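Local coordinates for putative nucleic acid-binding lipoprotein (Klebsiella pneumoniae subsp. pneumoniae MGH 78578, PDB 3F1Z) that is of unknown function but is a putative lipoprotein with an OB fold, consistent with a role in binding nucleic acid, at residues Trp51-Gly56 with Thr110-Val115; Ile58-Arg63 with Ile74-Asp79; Arg87-Phe92 with Ile123-Asn128. All blocks are in the same frame, centred on the assembly; numbering follows the deposited sequence. Where two conformers were deposited one is given.

Contact 1. Residues Trp51-Gly56 with Thr110-Val115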
loop_
_atom_site.group_PDB
_atom_site.type_symbol
_atom_site.label_atom_id
_atom_site.label_comp_id
_atom_site.label_asym_id
_atom_site.label_seq_id
_atom_site.Cartn_x
_atom_site.Cartn_y
_atom_site.Cartn_z
ATOM N N TRP A 51 4.945 9.603 -0.035
ATOM C CA TRP A 51 3.663 9.021 -0.343
ATOM C C TRP A 51 3.703 8.514 -1.752
ATOM O O TRP A 51 4.234 9.171 -2.610
ATOM C CB TRP A 51 2.581 10.087 -0.213
ATOM C CG TRP A 51 2.398 10.594 1.196
ATOM C CD1 TRP A 51 3.090 11.620 1.790
ATOM C CD2 TRP A 51 1.467 10.116 2.171
ATOM N NE1 TRP A 51 2.633 11.810 3.077
ATOM C CE2 TRP A 51 1.643 10.896 3.337
ATOM C CE3 TRP A 51 0.515 9.100 2.179
ATOM C CZ2 TRP A 51 0.900 10.687 4.504
ATOM C CZ3 TRP A 51 -0.229 8.878 3.340
ATOM C CH2 TRP A 51 -0.040 9.681 4.486
ATOM N N VAL A 52 3.140 7.340 -1.991
ATOM C CA VAL A 52 3.069 6.801 -3.315
ATOM C C VAL A 52 1.635 6.385 -3.611
ATOM O O VAL A 52 0.904 6.024 -2.702
ATOM C CB VAL A 52 4.067 5.646 -3.509
ATOM C CG1 VAL A 52 5.538 6.191 -3.392
ATOM C CG2 VAL A 52 3.782 4.521 -2.565
ATOM N N LYS A 53 1.251 6.460 -4.884
ATOM C CA LYS A 53 -0.083 6.091 -5.370
ATOM C C LYS A 53 0.106 4.857 -6.257
ATOM O O LYS A 53 0.715 4.931 -7.346
ATOM C CB LYS A 53 -0.704 7.281 -6.124
ATOM C CG LYS A 53 -2.132 7.038 -6.526
ATOM C CD LYS A 53 -2.888 8.296 -6.935
ATOM C CE LYS A 53 -2.613 8.734 -8.323
ATOM N NZ LYS A 53 -3.570 9.820 -8.737
ATOM N N VAL A 54 -0.352 3.705 -5.778
ATOM C CA VAL A 54 -0.093 2.409 -6.457
ATOM C C VAL A 54 -1.403 1.776 -6.893
ATOM O O VAL A 54 -2.363 1.720 -6.125
ATOM C CB VAL A 54 0.672 1.436 -5.534
ATOM C CG1 VAL A 54 1.041 0.095 -6.266
ATOM C CG2 VAL A 54 1.922 2.091 -4.977
ATOM N N ARG A 55 -1.432 1.301 -8.136
ATOM C CA ARG A 55 -2.610 0.678 -8.735
ATOM C C ARG A 55 -2.343 -0.810 -8.865
ATOM O O ARG A 55 -1.224 -1.208 -9.176
ATOM C CB ARG A 55 -2.848 1.306 -10.089
ATOM C CG ARG A 55 -3.989 0.752 -10.910
ATOM C CD ARG A 55 -4.181 1.691 -12.083
ATOM N NE ARG A 55 -5.275 1.313 -12.947
ATOM C CZ ARG A 55 -5.137 0.430 -13.900
ATOM N NH1 ARG A 55 -3.969 -0.116 -14.052
ATOM N NH2 ARG A 55 -6.134 0.087 -14.675
ATOM N N GLY A 56 -3.362 -1.632 -8.631
ATOM C CA GLY A 56 -3.187 -3.100 -8.624
ATOM C C GLY A 56 -4.481 -3.846 -8.341
ATOM O O GLY A 56 -5.530 -3.253 -8.236
ATOM N N THR A 110 -6.710 1.643 -6.537
ATOM C CA THR A 110 -5.603 2.555 -6.464
ATOM C C THR A 110 -5.631 3.099 -5.077
ATOM O O THR A 110 -6.647 3.627 -4.628
ATOM C CB THR A 110 -5.737 3.708 -7.461
ATOM O OG1 THR A 110 -5.900 3.163 -8.765
ATOM C CG2 THR A 110 -4.469 4.613 -7.458
ATOM N N ILE A 111 -4.490 2.998 -4.405
ATOM C CA ILE A 111 -4.355 3.406 -3.024
ATOM C C ILE A 111 -3.087 4.230 -2.825
ATOM O O ILE A 111 -2.021 3.901 -3.353
ATOM C CB ILE A 111 -4.290 2.152 -2.139
ATOM C CG1 ILE A 111 -5.500 1.249 -2.428
ATOM C CG2 ILE A 111 -4.201 2.518 -0.635
ATOM C CD1 ILE A 111 -5.591 -0.012 -1.585
ATOM N N VAL A 112 -3.225 5.339 -2.109
ATOM C CA VAL A 112 -2.114 6.197 -1.740
ATOM C C VAL A 112 -1.685 5.740 -0.360
ATOM O O VAL A 112 -2.533 5.501 0.489
ATOM C CB VAL A 112 -2.516 7.653 -1.643
ATOM C CG1 VAL A 112 -1.279 8.555 -1.176
ATOM C CG2 VAL A 112 -2.934 8.086 -2.937
ATOM N N GLY A 113 -0.385 5.631 -0.127
ATOM C CA GLY A 113 0.109 5.207 1.162
ATOM C C GLY A 113 1.463 5.800 1.389
ATOM O O GLY A 113 2.092 6.274 0.418
ATOM N N GLN A 114 1.932 5.734 2.645
ATOM C CA GLN A 114 3.209 6.323 3.047
ATOM C C GLN A 114 4.243 5.280 3.388
ATOM O O GLN A 114 3.939 4.292 4.049
ATOM C CB GLN A 114 3.005 7.238 4.230
ATOM C CG GLN A 114 4.231 8.069 4.555
ATOM C CD GLN A 114 4.012 9.041 5.700
ATOM O OE1 GLN A 114 3.290 8.735 6.657
ATOM N NE2 GLN A 114 4.647 10.199 5.623
ATOM N N VAL A 115 5.481 5.493 2.934
ATOM C CA VAL A 115 6.573 4.563 3.232
ATOM C C VAL A 115 7.204 4.908 4.558
ATOM O O VAL A 115 7.655 6.034 4.798
ATOM C CB VAL A 115 7.680 4.578 2.162
ATOM C CG1 VAL A 115 8.794 3.595 2.532
ATOM C CG2 VAL A 115 7.112 4.239 0.777
#

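Contact 2. Residues Ile58-Arg63 with Ile74-Asp79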
loop_
_atom_site.group_PDB
_atom_site.type_symbol
_atom_site.label_atom_id
_atom_site.label_comp_id
_atom_site.label_asym_id
_atom_site.label_seq_id
_atom_site.Cartn_x
_atom_site.Cartn_y
_atom_site.Cartn_z
ATOM N N ILE A 58 -6.541 -6.195 -5.806
ATOM C CA ILE A 58 -6.626 -6.572 -4.433
ATOM C C ILE A 58 -6.842 -8.079 -4.409
ATOM O O ILE A 58 -7.741 -8.582 -5.077
ATOM C CB ILE A 58 -7.777 -5.850 -3.729
ATOM C CG1 ILE A 58 -7.541 -4.334 -3.774
ATOM C CG2 ILE A 58 -7.910 -6.330 -2.262
ATOM C CD1 ILE A 58 -6.170 -3.874 -3.211
ATOM N N VAL A 59 -5.997 -8.783 -3.657
ATOM C CA VAL A 59 -6.088 -10.226 -3.523
ATOM C C VAL A 59 -6.366 -10.687 -2.086
ATOM O O VAL A 59 -6.605 -11.875 -1.852
ATOM C CB VAL A 59 -4.813 -10.938 -4.038
ATOM C CG1 VAL A 59 -4.716 -10.762 -5.547
ATOM C CG2 VAL A 59 -3.602 -10.411 -3.347
ATOM N N ASP A 60 -6.307 -9.780 -1.120
ATOM C CA ASP A 60 -6.678 -10.155 0.223
ATOM C C ASP A 60 -6.979 -8.908 1.023
ATOM O O ASP A 60 -6.287 -7.907 0.907
ATOM C CB ASP A 60 -5.591 -10.971 0.901
ATOM C CG ASP A 60 -6.041 -11.537 2.247
ATOM O OD1 ASP A 60 -6.885 -12.470 2.231
ATOM O OD2 ASP A 60 -5.542 -11.052 3.320
ATOM N N ILE A 61 -8.026 -9.006 1.840
ATOM C CA ILE A 61 -8.476 -7.968 2.747
ATOM C C ILE A 61 -8.752 -8.722 4.047
ATOM O O ILE A 61 -9.448 -9.739 4.026
ATOM C CB ILE A 61 -9.787 -7.348 2.290
ATOM C CG1 ILE A 61 -9.626 -6.673 0.914
ATOM C CG2 ILE A 61 -10.273 -6.393 3.359
ATOM C CD1 ILE A 61 -10.913 -6.461 0.168
ATOM N N ARG A 62 -8.287 -8.208 5.175
ATOM C CA ARG A 62 -8.380 -8.962 6.384
ATOM C C ARG A 62 -8.382 -8.047 7.579
ATOM O O ARG A 62 -7.588 -7.118 7.638
ATOM C CB ARG A 62 -7.099 -9.734 6.410
ATOM C CG ARG A 62 -7.010 -10.805 7.310
ATOM C CD ARG A 62 -5.748 -11.549 7.026
ATOM N NE ARG A 62 -5.888 -12.323 5.805
ATOM C CZ ARG A 62 -6.098 -13.625 5.751
ATOM N NH1 ARG A 62 -6.229 -14.333 6.835
ATOM N NH2 ARG A 62 -6.190 -14.208 4.586
ATOM N N ARG A 63 -9.295 -8.279 8.507
ATOM C CA ARG A 63 -9.334 -7.530 9.735
ATOM C C ARG A 63 -8.480 -8.305 10.737
ATOM O O ARG A 63 -8.543 -9.554 10.797
ATOM C CB ARG A 63 -10.754 -7.405 10.220
ATOM C CG ARG A 63 -10.893 -6.756 11.567
ATOM C CD ARG A 63 -12.318 -6.395 11.805
ATOM N NE ARG A 63 -12.561 -5.934 13.175
ATOM C CZ ARG A 63 -13.498 -5.052 13.505
ATOM N NH1 ARG A 63 -14.230 -4.466 12.585
ATOM N NH2 ARG A 63 -13.659 -4.694 14.752
ATOM N N ILE A 74 -5.249 -5.385 7.024
ATOM C CA ILE A 74 -4.195 -5.536 6.032
ATOM C C ILE A 74 -4.904 -5.767 4.672
ATOM O O ILE A 74 -5.786 -6.646 4.540
ATOM C CB ILE A 74 -3.297 -6.749 6.324
ATOM C CG1 ILE A 74 -2.525 -6.547 7.600
ATOM C CG2 ILE A 74 -2.201 -6.858 5.301
ATOM C CD1 ILE A 74 -1.491 -5.341 7.534
ATOM N N VAL A 75 -4.506 -4.979 3.674
ATOM C CA VAL A 75 -4.990 -5.085 2.293
ATOM C C VAL A 75 -3.771 -5.441 1.447
ATOM O O VAL A 75 -2.734 -4.788 1.541
ATOM C CB VAL A 75 -5.601 -3.788 1.829
ATOM C CG1 VAL A 75 -5.830 -3.805 0.328
ATOM C CG2 VAL A 75 -6.920 -3.560 2.563
ATOM N N THR A 76 -3.872 -6.533 0.690
ATOM C CA THR A 76 -2.766 -7.038 -0.110
ATOM C C THR A 76 -3.112 -6.862 -1.575
ATOM O O THR A 76 -4.221 -7.198 -1.998
ATOM C CB THR A 76 -2.500 -8.527 0.155
ATOM O OG1 THR A 76 -2.385 -8.735 1.549
ATOM C CG2 THR A 76 -1.222 -9.017 -0.525
HETATM N N MSE A 77 -2.124 -6.426 -2.355
HETATM C CA MSE A 77 -2.320 -6.050 -3.747
HETATM C C MSE A 77 -1.297 -6.728 -4.620
HETATM O O MSE A 77 -0.118 -6.776 -4.248
HETATM C CB MSE A 77 -2.141 -4.526 -3.842
HETATM C CG MSE A 77 -2.425 -3.937 -5.183
HETATM SE SE MSE A 77 -1.888 -2.061 -5.331
HETATM C CE MSE A 77 -3.563 -1.229 -4.733
ATOM N N ARG A 78 -1.725 -7.258 -5.772
ATOM C CA ARG A 78 -0.765 -7.805 -6.736
ATOM C C ARG A 78 -0.707 -6.909 -7.978
ATOM O O ARG A 78 -1.642 -6.145 -8.235
ATOM C CB ARG A 78 -1.157 -9.205 -7.173
ATOM C CG ARG A 78 -2.436 -9.293 -8.000
ATOM C CD ARG A 78 -2.467 -10.635 -8.728
ATOM N NE ARG A 78 -3.741 -10.909 -9.368
ATOM C CZ ARG A 78 -4.119 -10.430 -10.544
ATOM N NH1 ARG A 78 -3.325 -9.619 -11.252
ATOM N NH2 ARG A 78 -5.319 -10.755 -11.017
ATOM N N ASP A 79 0.364 -7.032 -8.765
ATOM C CA ASP A 79 0.465 -6.283 -10.004
ATOM C C ASP A 79 -0.729 -6.603 -10.938
ATOM O O ASP A 79 -1.105 -7.754 -11.136
ATOM C CB ASP A 79 1.737 -6.621 -10.739
ATOM C CG ASP A 79 2.006 -5.661 -11.893
ATOM O OD1 ASP A 79 2.602 -4.582 -11.626
ATOM O OD2 ASP A 79 1.627 -6.003 -13.058
HETATM O O HOH W 1 -4.356 -8.800 3.352
#

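Contact 3. Residues Arg87-Phe92 with Ile123-Asn128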
loop_
_atom_site.group_PDB
_atom_site.type_symbol
_atom_site.label_atom_id
_atom_site.label_comp_id
_atom_site.label_asym_id
_atom_site.label_seq_id
_atom_site.Cartn_x
_atom_site.Cartn_y
_atom_site.Cartn_z
ATOM N N ARG A 87 3.812 -9.224 -3.782
ATOM C CA ARG A 87 2.637 -8.496 -3.371
ATOM C C ARG A 87 2.991 -7.270 -2.545
ATOM O O ARG A 87 4.028 -7.231 -1.855
ATOM C CB ARG A 87 1.748 -9.379 -2.517
ATOM C CG ARG A 87 1.392 -10.758 -3.063
ATOM C CD ARG A 87 1.082 -10.781 -4.552
ATOM N NE ARG A 87 0.169 -11.880 -4.895
ATOM C CZ ARG A 87 0.121 -12.513 -6.058
ATOM N NH1 ARG A 87 0.997 -12.241 -7.019
ATOM N NH2 ARG A 87 -0.780 -13.465 -6.231
ATOM N N LEU A 88 2.120 -6.266 -2.590
ATOM C CA LEU A 88 2.310 -5.073 -1.795
ATOM C C LEU A 88 1.180 -5.079 -0.756
ATOM O O LEU A 88 0.030 -5.400 -1.110
ATOM C CB LEU A 88 2.215 -3.869 -2.703
ATOM C CG LEU A 88 2.297 -2.484 -2.073
ATOM C CD1 LEU A 88 3.646 -2.256 -1.421
ATOM C CD2 LEU A 88 1.987 -1.448 -3.148
ATOM N N THR A 89 1.482 -4.750 0.498
ATOM C CA THR A 89 0.454 -4.710 1.520
ATOM C C THR A 89 0.337 -3.290 2.041
ATOM O O THR A 89 1.305 -2.524 1.990
ATOM C CB THR A 89 0.790 -5.592 2.718
ATOM O OG1 THR A 89 2.096 -5.173 3.211
ATOM C CG2 THR A 89 0.808 -7.095 2.340
ATOM N N PHE A 90 -0.858 -2.971 2.539
ATOM C CA PHE A 90 -1.189 -1.703 3.102
ATOM C C PHE A 90 -1.804 -1.942 4.467
ATOM O O PHE A 90 -2.594 -2.844 4.645
ATOM C CB PHE A 90 -2.263 -1.030 2.260
ATOM C CG PHE A 90 -1.852 -0.729 0.861
ATOM C CD1 PHE A 90 -1.833 -1.715 -0.090
ATOM C CD2 PHE A 90 -1.596 0.566 0.483
ATOM C CE1 PHE A 90 -1.474 -1.449 -1.364
ATOM C CE2 PHE A 90 -1.258 0.845 -0.798
ATOM C CZ PHE A 90 -1.180 -0.170 -1.718
ATOM N N ASN A 91 -1.520 -1.078 5.413
ATOM C CA ASN A 91 -2.005 -1.257 6.776
ATOM C C ASN A 91 -2.942 -0.120 7.085
ATOM O O ASN A 91 -2.498 1.024 7.234
ATOM C CB ASN A 91 -0.824 -1.243 7.729
ATOM C CG ASN A 91 -1.212 -1.498 9.157
ATOM O OD1 ASN A 91 -2.273 -1.150 9.578
ATOM N ND2 ASN A 91 -0.329 -2.136 9.909
ATOM N N PHE A 92 -4.234 -0.450 7.197
ATOM C CA PHE A 92 -5.276 0.542 7.487
ATOM C C PHE A 92 -5.700 0.492 8.929
ATOM O O PHE A 92 -6.155 -0.552 9.398
ATOM C CB PHE A 92 -6.542 0.270 6.671
ATOM C CG PHE A 92 -6.464 0.610 5.182
ATOM C CD1 PHE A 92 -5.975 -0.301 4.269
ATOM C CD2 PHE A 92 -7.002 1.772 4.698
ATOM C CE1 PHE A 92 -5.980 -0.031 2.894
ATOM C CE2 PHE A 92 -7.010 2.044 3.315
ATOM C CZ PHE A 92 -6.508 1.134 2.428
ATOM N N ILE A 123 9.847 -5.972 1.391
ATOM C CA ILE A 123 8.744 -5.220 0.789
ATOM C C ILE A 123 8.103 -4.348 1.849
ATOM O O ILE A 123 7.894 -4.769 2.988
ATOM C CB ILE A 123 7.706 -6.177 0.156
ATOM C CG1 ILE A 123 8.394 -6.951 -0.970
ATOM C CG2 ILE A 123 6.564 -5.396 -0.402
ATOM C CD1 ILE A 123 7.616 -8.168 -1.429
ATOM N N PRO A 124 7.857 -3.104 1.508
ATOM C CA PRO A 124 7.193 -2.234 2.467
ATOM C C PRO A 124 5.718 -2.524 2.640
ATOM O O PRO A 124 5.073 -2.987 1.722
ATOM C CB PRO A 124 7.323 -0.846 1.829
ATOM C CG PRO A 124 7.537 -1.062 0.457
ATOM C CD PRO A 124 8.176 -2.401 0.265
ATOM N N THR A 125 5.227 -2.292 3.841
ATOM C CA THR A 125 3.805 -2.280 4.131
ATOM C C THR A 125 3.496 -0.787 4.216
ATOM O O THR A 125 4.012 -0.082 5.093
ATOM C CB THR A 125 3.459 -3.003 5.442
ATOM O OG1 THR A 125 3.818 -4.383 5.312
ATOM C CG2 THR A 125 1.958 -2.908 5.692
ATOM N N LEU A 126 2.725 -0.298 3.256
ATOM C CA LEU A 126 2.372 1.105 3.192
ATOM C C LEU A 126 1.408 1.449 4.348
ATOM O O LEU A 126 0.502 0.667 4.663
ATOM C CB LEU A 126 1.803 1.469 1.818
ATOM C CG LEU A 126 2.848 1.406 0.696
ATOM C CD1 LEU A 126 2.258 1.820 -0.649
ATOM C CD2 LEU A 126 4.020 2.289 1.034
ATOM N N GLN A 127 1.670 2.592 4.975
ATOM C CA GLN A 127 0.974 3.068 6.157
ATOM C C GLN A 127 0.077 4.258 5.834
ATOM O O GLN A 127 0.266 4.899 4.810
ATOM C CB GLN A 127 2.033 3.515 7.184
ATOM C CG GLN A 127 3.040 2.423 7.505
ATOM C CD GLN A 127 2.404 1.217 8.175
ATOM O OE1 GLN A 127 1.526 1.376 9.016
ATOM N NE2 GLN A 127 2.839 0.007 7.811
ATOM N N ASN A 128 -0.853 4.570 6.753
ATOM C CA ASN A 128 -1.825 5.706 6.622
ATOM C C ASN A 128 -2.478 5.812 5.255
ATOM O O ASN A 128 -2.550 6.858 4.681
ATOM C CB ASN A 128 -1.163 7.012 6.979
ATOM C CG ASN A 128 -0.629 6.999 8.388
ATOM O OD1 ASN A 128 -1.362 6.683 9.351
ATOM N ND2 ASN A 128 0.667 7.339 8.542
HETATM O O HOH W 2 -1.013 2.670 8.823
#

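Contact 1. Residues Trp51-Gly56 with Thr110-Val115
Gly113 O is met twice from the neighbouring strand: Val52 N donates to it over 2.8 Å in a nearly straight bond (165°), and Trp51 CA brings a C-H...O contact to the same oxygen at 3.3 Å. Gly113 N returns a bond to Val52 O, and Val54 and Ile111 repeat the exchange two residues on, so residues 51-55 and 110-114 pair antiparallel. Between these hydrogen-bonded pairs fall the non-hydrogen-bonded ones, Trp51 with Gln114, Lys53 with Val112 and Arg55 with Thr110, whose side chains share one face. At one end the indole is stacked on Gln114. The CB of Gln114 sits over the Trp51 six-membered ring, 3.6 Å from its centroid, in a CH-pi contact. With CG anti to the backbone N (chi1 -170°) and the chain extended beyond it, the Gln114 amide continues across the ring, the two planes only 18° apart, and NE2 comes to 3.6 Å from Trp51 NE1. That amide is hydrogen-bonded to Gly49 O and His116 NE2. Further along, Lys53 CG packs 3.5 Å from Thr110 CG2 and also against Val112 CG2, while NZ reaches Val21 O; Arg55 lays its methylenes near Thr110 OG1 and sends its guanidinium to Glu80. Val52, Val54 and Ile111 point to the other face, into the barrel of the OB fold, where Phe32, Leu88 and Phe90 pack on them. Lys53, Arg55 and Gln114 thus contribute hydrocarbon and flat surface to this contact and take their polar partners outside it, leaving the direction-specific bonding to the backbones.

Contact 2. Residues Ile58-Arg63 with Ile74-Asp79
The tip of Ile58 fills the hollow between Val75 and Met77 (a selenomethionine). CG1 lies beside the backbone N, and the turn at chi2 (-54°) places CD1 3.6 Å from Val75 CG1 and 4.0 Å from Met77 CE, with Met77 CB also near it. These three side chains look into the barrel; Ile61 continues the same face toward its more open end and touches Val75 more loosely, CG1 to CG2. Val59 breaks the alternation. Its two methyls touch different residues of the neighbouring strand: CG2 sits 3.5 Å from Thr76 O and also meets the methyl of Thr76, while CG1 presses against the extended shaft of Arg78, 3.7 Å from CG, the two side chains crossing at about a right angle. Two residues, Val59 and Asp60, are set against the single Thr76, which makes a classic beta bulge. Thr76 O receives Val59 N over 2.9 Å and Asp60 N only weakly, and Thr76 N donates back to Asp60 O over 2.8 Å. Residues 58-63 and 74-78 are the two arms of a hairpin, and as is usual in an OB fold the first arm belongs to a long curved strand that takes part in both halves of the barrel; the bulge shifts its register by one. Past it, on the face away from the barrel, Asp60 CB packs near Thr76 CB and OG1. The Asp60 carboxylate is held within its own strand, where Arg62 takes it side-on: NE meets the syn lone pair of OD2 at 2.8 Å, in the guanidinium plane, and NH2 reaches OD1 from a tilted position. A water hydrogen-bonded to Thr76 OG1 at 2.7 Å sits in the notch between Asp60, Thr76 and Ile74. Arg78 NH1 bonds to Asp79 O.

Contact 3. Residues Arg87-Phe92 with Ile123-Asn128
Strand 88-92 runs parallel to 125-127, with Phe90 opposite Leu126 and the strand directions 33° apart; Leu126 N donates to Thr89 O (2.9 Å) and Asn91 N to Leu126 O (2.8 Å), so that Leu126 bonds to the residues before and after Phe90. On the inner face the Phe90 ring and the Leu126 side chain lie side by side and point the same way, ring atom CE2 coming to 3.7 Å from Leu126 CD1. Leu88 extends the apolar patch: its CD2 reaches Leu126 CD1 at 4.1 Å, while CD1 rests against the carbonyl oxygen of Pro124. Phe32 of helix 29-38 touches both Leu88 and Pro124, and Ile111 packs on Phe90. Nearer the strand start, the CG2 of Ile123 lies against Arg87 O. The outer face is polar. The hydroxyls of Thr89 and Thr125 are hydrogen-bonded to each other, OG1 to OG1, at 2.8 Å. Next to them, Thr125 CG2 and the Gln127 amide both touch Asn91 CB, with Gln127 OE1 3.7 Å from it. A bend at chi2 (-64°) swings the Gln127 CD back along its own strand; NE2 then bonds to Thr125 O over 3.0 Å, approaching from well above the carbonyl plane. Beyond the last direct backbone bond a water takes over: it donates to Asn91 O (2.7 Å) and to Gln127 OE1, and accepts from Asn128 N. Parallel pairing between the third and fifth strands of the canonical OB fold, here 88-93 and 125-127, closes the barrel. Here it rests on two direct backbone bonds, extended by a hydroxyl pair at one end and a bridging water at the other, with the apolar side chains Leu88, Phe90 and Leu126 packed on the inner face.

In the fold
After the N-terminal helices and the short strand 26-28, the chain lays down residues 51-56 and continues along the same strand into 58-63, which folds back on 74-79 to close the short hairpin loop of contact 2. Contact 1 closes only when 110-115 returns to 51-56, so contact 2 is nested inside its loop. Contact 3 opens at 87-92, after contact 2 has closed and before contact 1 has, and closes at 123-128; contacts 1 and 3 therefore cross, while 2 and 3 stand in series. Met77 joins contact 1 to contact 2 by packing on Val54 and Ile111, and Val75 and Met77 pair with Phe90 and Leu88. Gln114 probably bonds to Gln127, completing the barrel's circuit.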